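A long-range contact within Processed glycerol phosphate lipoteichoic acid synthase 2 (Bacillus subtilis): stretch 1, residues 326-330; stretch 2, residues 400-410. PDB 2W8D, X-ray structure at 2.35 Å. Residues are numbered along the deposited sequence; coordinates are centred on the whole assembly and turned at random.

Stretch 1, residues 326-330: KDYLM
Stretch 2 400-410: LLRFYEPKGFK

Two irregular segments of one chain meet here, no two touching residues being fewer than 72 positions apart in sequence, and together they bury 400 Å². Stretch 1 has no regular helix or strand; stretch 2 opens with a 3-10 segment, Leu 400 to Arg 402, and continues as loop or turn. The register is fixed by Asp 327 CA lying 5.5 Å from Pro 406 CA and Leu 329 CA 8.4 Å from Leu 401 CA, so stretch 1 advances as its partners step back along stretch 2. Asp 327, Tyr 404 and Leu 329 are the most covered residues.

Asp 327 (phi/psi -90/-2) supplies the polar part of the contact. Its CA-to-CB bond points sideways, but chi1 of -145°, between wells, and chi2 of 3° bring the carboxylate nearer stretch 2. Tyr 404 OH lies 2.5 Å from Asp 327 O and 2.7 Å from Asp 327 OD1. Both distances suit a hydrogen bond, but the hydroxyl has one proton and the geometry does not decide between the acceptors. Asp 327 OD1 is also hydrogen-bonded elsewhere in the structure. The other carboxylate oxygen, Asp 327 OD2, accepts a weak hydrogen bond from Lys 407 N at 3.3 Å, with an N-H...O angle of 130°.

Tyr 404 is extended (phi/psi -127/125), with CB toward stretch 1, chi1 t at -172° and chi2 -107°. This carries its hydroxyl to Asp 327 while exposing a ring face to Leu 329. Asp 327 O sits at the ring edge, near its plane. Over one face, Leu 329 CG stands 4.0 Å from the Tyr 404 ring centroid and 14° off the normal, the geometry of a CH-pi contact; Leu 329 CG to Tyr 404 CE1 is also 4.0 Å.

The CA-to-CB bond of Leu 329 (phi/psi -91/90) points toward stretch 2, with chi1 m (-61°) and chi2 t (-166°). Its CD1 reaches 4.1 Å from CD2 of Leu 401, whose own side chain is m, t (-60°, 175°), so apolar packing extends from the tyrosine ring to the 3-10 segment.

Between Asp 327 and Leu 329, Tyr 328 (phi/psi -99/149) starts with CB away from stretch 2, yet chi1 m (-58°) and chi2 -75° return its ring to the contact. Tyr 328 CE1 lies 3.5 Å from Pro 406 CB and 4.5 Å from Phe 409 CD1, both obliquely placed about the ring. Pro 406 (phi/psi -74/163, C-gamma exo) and Phe 409 (chi1 t, -163°; chi2 78°) both direct CB toward stretch 1.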

ATOM      1  N   LYS A 326      -2.700 -19.422  -6.911  1.00 28.05           N
ATOM      2  CA  LYS A 326      -3.942 -20.203  -6.866  1.00 27.95           C
ATOM      3  C   LYS A 326      -4.137 -21.023  -5.591  1.00 27.17           C
ATOM      4  O   LYS A 326      -5.272 -21.286  -5.197  1.00 26.92           O
ATOM      5  CB  LYS A 326      -4.071 -21.126  -8.095  1.00 28.13           C
ATOM      6  CG  LYS A 326      -5.506 -21.645  -8.326  1.00 29.68           C
ATOM      7  CD  LYS A 326      -5.748 -22.192  -9.744  1.00 31.32           C
ATOM      8  CE  LYS A 326      -7.246 -22.180 -10.111  1.00 31.21           C
ATOM      9  NZ  LYS A 326      -7.470 -21.905 -11.579  1.00 30.28           N
ATOM     10  N   ASP A 327      -3.045 -21.447  -4.964  1.00 26.68           N
ATOM     11  CA  ASP A 327      -3.172 -22.280  -3.770  1.00 26.31           C
ATOM     12  C   ASP A 327      -3.233 -21.497  -2.444  1.00 25.44           C
ATOM     13  O   ASP A 327      -3.405 -22.089  -1.384  1.00 25.47           O
ATOM     14  CB  ASP A 327      -2.094 -23.367  -3.732  1.00 26.83           C
ATOM     15  CG  ASP A 327      -2.608 -24.671  -3.121  1.00 28.45           C
ATOM     16  OD1 ASP A 327      -3.813 -24.745  -2.782  1.00 30.80           O
ATOM     17  OD2 ASP A 327      -1.821 -25.634  -2.978  1.00 30.24           O
ATOM     18  N   TYR A 328      -3.131 -20.172  -2.507  1.00 24.27           N
ATOM     19  CA  TYR A 328      -3.227 -19.330  -1.304  1.00 23.07           C
ATOM     20  C   TYR A 328      -4.586 -18.705  -1.103  1.00 22.36           C
ATOM     21  O   TYR A 328      -5.270 -18.354  -2.060  1.00 22.04           O
ATOM     22  CB  TYR A 328      -2.182 -18.223  -1.340  1.00 22.58           C
ATOM     23  CG  TYR A 328      -0.804 -18.780  -1.455  1.00 24.04           C
ATOM     24  CD1 TYR A 328      -0.185 -19.373  -0.354  1.00 23.43           C
ATOM     25  CD2 TYR A 328      -0.118 -18.750  -2.668  1.00 24.75           C
ATOM     26  CE1 TYR A 328       1.082 -19.890  -0.443  1.00 25.53           C
ATOM     27  CE2 TYR A 328       1.162 -19.286  -2.768  1.00 26.97           C
ATOM     28  CZ  TYR A 328       1.749 -19.856  -1.644  1.00 27.54           C
ATOM     29  OH  TYR A 328       3.013 -20.394  -1.719  1.00 32.32           O
ATOM     30  N   LEU A 329      -4.948 -18.509   0.157  1.00 21.82           N
ATOM     31  CA  LEU A 329      -6.206 -17.879   0.485  1.00 21.21           C
ATOM     32  C   LEU A 329      -5.984 -16.376   0.608  1.00 21.49           C
ATOM     33  O   LEU A 329      -5.668 -15.865   1.685  1.00 22.23           O
ATOM     34  CB  LEU A 329      -6.787 -18.489   1.757  1.00 21.17           C
ATOM     35  CG  LEU A 329      -7.114 -19.989   1.705  1.00 20.07           C
ATOM     36  CD1 LEU A 329      -7.968 -20.340   2.884  1.00 19.96           C
ATOM     37  CD2 LEU A 329      -7.833 -20.391   0.412  1.00 18.69           C
HETATM   38  N   MSE A 330      -6.138 -15.694  -0.525  1.00 21.04           N
HETATM   39  CA  MSE A 330      -5.885 -14.284  -0.675  1.00 20.54           C
HETATM   40  C   MSE A 330      -7.143 -13.638  -1.231  1.00 19.94           C
HETATM   41  O   MSE A 330      -7.783 -14.184  -2.115  1.00 19.26           O
HETATM   42  CB  MSE A 330      -4.714 -14.057  -1.619  1.00 20.78           C
HETATM   43  CG  MSE A 330      -3.361 -14.330  -0.981  1.00 23.41           C
HETATM   44 SE   MSE A 330      -1.851 -14.003  -2.188  1.00 30.78          SE
HETATM   45  CE  MSE A 330      -0.439 -14.089  -0.837  1.00 31.44           C
ATOM     46  N   LEU A 400      -8.049 -19.066  10.515  1.00 15.94           N
ATOM     47  CA  LEU A 400      -8.346 -20.280   9.737  1.00 16.00           C
ATOM     48  C   LEU A 400      -7.122 -20.893   9.090  1.00 15.64           C
ATOM     49  O   LEU A 400      -7.107 -22.092   8.783  1.00 15.56           O
ATOM     50  CB  LEU A 400      -9.410 -19.999   8.657  1.00 15.80           C
ATOM     51  CG  LEU A 400     -10.841 -19.779   9.135  1.00 15.82           C
ATOM     52  CD1 LEU A 400     -11.780 -19.686   7.947  1.00 14.88           C
ATOM     53  CD2 LEU A 400     -11.298 -20.896  10.104  1.00 15.82           C
ATOM     54  N   LEU A 401      -6.110 -20.064   8.872  1.00 15.14           N
ATOM     55  CA  LEU A 401      -4.845 -20.523   8.310  1.00 15.05           C
ATOM     56  C   LEU A 401      -4.082 -21.565   9.178  1.00 15.52           C
ATOM     57  O   LEU A 401      -3.178 -22.224   8.674  1.00 16.55           O
ATOM     58  CB  LEU A 401      -3.979 -19.330   7.855  1.00 13.69           C
ATOM     59  CG  LEU A 401      -4.629 -18.445   6.765  1.00 13.66           C
ATOM     60  CD1 LEU A 401      -3.798 -17.189   6.409  1.00 13.08           C
ATOM     61  CD2 LEU A 401      -4.962 -19.209   5.494  1.00  9.35           C
ATOM     62  N   ARG A 402      -4.454 -21.746  10.448  1.00 15.42           N
ATOM     63  CA  ARG A 402      -3.984 -22.922  11.218  1.00 16.23           C
ATOM     64  C   ARG A 402      -4.370 -24.249  10.540  1.00 16.79           C
ATOM     65  O   ARG A 402      -3.747 -25.288  10.782  1.00 16.64           O
ATOM     66  CB  ARG A 402      -4.554 -22.944  12.650  1.00 15.46           C
ATOM     67  CG  ARG A 402      -4.137 -21.779  13.533  1.00 15.85           C
ATOM     68  CD  ARG A 402      -4.882 -21.820  14.820  1.00 15.06           C
ATOM     69  NE  ARG A 402      -6.278 -21.398  14.662  1.00 17.45           N
ATOM     70  CZ  ARG A 402      -7.252 -21.649  15.541  1.00 16.09           C
ATOM     71  NH1 ARG A 402      -6.991 -22.365  16.626  1.00 13.71           N
ATOM     72  NH2 ARG A 402      -8.496 -21.216  15.315  1.00 13.21           N
ATOM     73  N   PHE A 403      -5.417 -24.212   9.723  1.00 17.34           N
ATOM     74  CA  PHE A 403      -5.999 -25.424   9.148  1.00 18.20           C
ATOM     75  C   PHE A 403      -5.845 -25.499   7.627  1.00 19.27           C
ATOM     76  O   PHE A 403      -6.495 -26.307   6.990  1.00 19.55           O
ATOM     77  CB  PHE A 403      -7.485 -25.510   9.531  1.00 17.86           C
ATOM     78  CG  PHE A 403      -7.752 -25.268  11.007  1.00 17.66           C
ATOM     79  CD1 PHE A 403      -7.260 -26.152  11.977  1.00 14.16           C
ATOM     80  CD2 PHE A 403      -8.485 -24.152  11.422  1.00 15.95           C
ATOM     81  CE1 PHE A 403      -7.485 -25.917  13.310  1.00 14.02           C
ATOM     82  CE2 PHE A 403      -8.719 -23.920  12.768  1.00 14.26           C
ATOM     83  CZ  PHE A 403      -8.219 -24.795  13.708  1.00 14.15           C
ATOM     84  N   TYR A 404      -4.997 -24.646   7.045  1.00 20.46           N
ATOM     85  CA  TYR A 404      -4.763 -24.659   5.611  1.00 20.99           C
ATOM     86  C   TYR A 404      -3.283 -24.770   5.279  1.00 21.78           C
ATOM     87  O   TYR A 404      -2.492 -23.940   5.725  1.00 22.19           O
ATOM     88  CB  TYR A 404      -5.304 -23.386   4.977  1.00 21.03           C
ATOM     89  CG  TYR A 404      -5.265 -23.449   3.488  1.00 20.60           C
ATOM     90  CD1 TYR A 404      -4.336 -22.708   2.761  1.00 21.34           C
ATOM     91  CD2 TYR A 404      -6.133 -24.292   2.800  1.00 20.91           C
ATOM     92  CE1 TYR A 404      -4.301 -22.777   1.374  1.00 22.27           C
ATOM     93  CE2 TYR A 404      -6.106 -24.382   1.417  1.00 20.81           C
ATOM     94  CZ  TYR A 404      -5.190 -23.632   0.702  1.00 21.79           C
ATOM     95  OH  TYR A 404      -5.180 -23.734  -0.677  1.00 20.76           O
ATOM     96  N   GLU A 405      -2.914 -25.768   4.476  1.00 22.27           N
ATOM     97  CA  GLU A 405      -1.535 -25.884   3.989  1.00 23.65           C
ATOM     98  C   GLU A 405      -1.433 -25.773   2.465  1.00 23.81           C
ATOM     99  O   GLU A 405      -1.839 -26.691   1.753  1.00 24.11           O
ATOM    100  CB  GLU A 405      -0.879 -27.183   4.452  1.00 24.05           C
ATOM    101  CG  GLU A 405      -1.457 -27.778   5.741  1.00 26.85           C
ATOM    102  CD  GLU A 405      -0.396 -28.438   6.606  1.00 30.81           C
ATOM    103  OE1 GLU A 405      -0.492 -29.665   6.859  1.00 30.39           O
ATOM    104  OE2 GLU A 405       0.541 -27.719   7.034  1.00 33.18           O
ATOM    105  N   PRO A 406      -0.891 -24.643   1.966  1.00 23.81           N
ATOM    106  CA  PRO A 406      -0.605 -24.471   0.543  1.00 24.02           C
ATOM    107  C   PRO A 406       0.610 -25.314   0.202  1.00 23.98           C
ATOM    108  O   PRO A 406       1.349 -25.684   1.107  1.00 23.78           O
ATOM    109  CB  PRO A 406      -0.273 -22.974   0.415  1.00 23.78           C
ATOM    110  CG  PRO A 406      -0.699 -22.344   1.720  1.00 24.23           C
ATOM    111  CD  PRO A 406      -0.530 -23.443   2.738  1.00 23.86           C
ATOM    112  N   LYS A 407       0.833 -25.588  -1.084  1.00 24.28           N
ATOM    113  CA  LYS A 407       1.792 -26.629  -1.476  1.00 24.87           C
ATOM    114  C   LYS A 407       3.263 -26.293  -1.251  1.00 24.78           C
ATOM    115  O   LYS A 407       4.035 -27.134  -0.783  1.00 24.25           O
ATOM    116  CB  LYS A 407       1.573 -27.115  -2.926  1.00 25.37           C
ATOM    117  CG  LYS A 407       1.057 -28.576  -3.063  1.00 25.58           C
ATOM    118  CD  LYS A 407       1.646 -29.524  -1.999  1.00 27.58           C
ATOM    119  CE  LYS A 407       2.957 -30.212  -2.440  1.00 27.90           C
ATOM    120  NZ  LYS A 407       3.652 -30.816  -1.274  1.00 25.81           N
ATOM    121  N   GLY A 408       3.662 -25.079  -1.598  1.00 24.78           N
ATOM    122  CA  GLY A 408       5.068 -24.751  -1.454  1.00 24.70           C
ATOM    123  C   GLY A 408       5.362 -24.614   0.019  1.00 24.22           C
ATOM    124  O   GLY A 408       6.388 -25.059   0.504  1.00 24.60           O
ATOM    125  N   PHE A 409       4.381 -24.068   0.724  1.00 23.77           N
ATOM    126  CA  PHE A 409       4.584 -23.344   1.968  1.00 22.70           C
ATOM    127  C   PHE A 409       5.100 -24.118   3.149  1.00 22.27           C
ATOM    128  O   PHE A 409       4.541 -25.143   3.543  1.00 21.95           O
ATOM    129  CB  PHE A 409       3.283 -22.691   2.383  1.00 22.22           C
ATOM    130  CG  PHE A 409       3.462 -21.615   3.387  1.00 21.18           C
ATOM    131  CD1 PHE A 409       3.919 -20.360   2.990  1.00 18.55           C
ATOM    132  CD2 PHE A 409       3.167 -21.844   4.724  1.00 18.58           C
ATOM    133  CE1 PHE A 409       4.102 -19.358   3.912  1.00 19.37           C
ATOM    134  CE2 PHE A 409       3.334 -20.836   5.666  1.00 19.82           C
ATOM    135  CZ  PHE A 409       3.804 -19.590   5.265  1.00 19.97           C
ATOM    136  N   LYS A 410       6.134 -23.575   3.761  1.00 21.90           N
ATOM    137  CA  LYS A 410       6.529 -24.087   5.054  1.00 22.37           C
ATOM    138  C   LYS A 410       6.175 -23.100   6.181  1.00 21.60           C
ATOM    139  O   LYS A 410       6.541 -21.920   6.152  1.00 21.33           O
ATOM    140  CB  LYS A 410       7.998 -24.517   5.049  1.00 22.71           C
ATOM    141  CG  LYS A 410       8.960 -23.430   4.568  1.00 24.95           C
ATOM    142  CD  LYS A 410       9.798 -22.891   5.728  1.00 28.40           C
ATOM    143  CE  LYS A 410      10.951 -23.871   6.100  1.00 26.94           C
ATOM    144  NZ  LYS A 410      10.531 -24.914   7.085  1.00 27.00           N
TER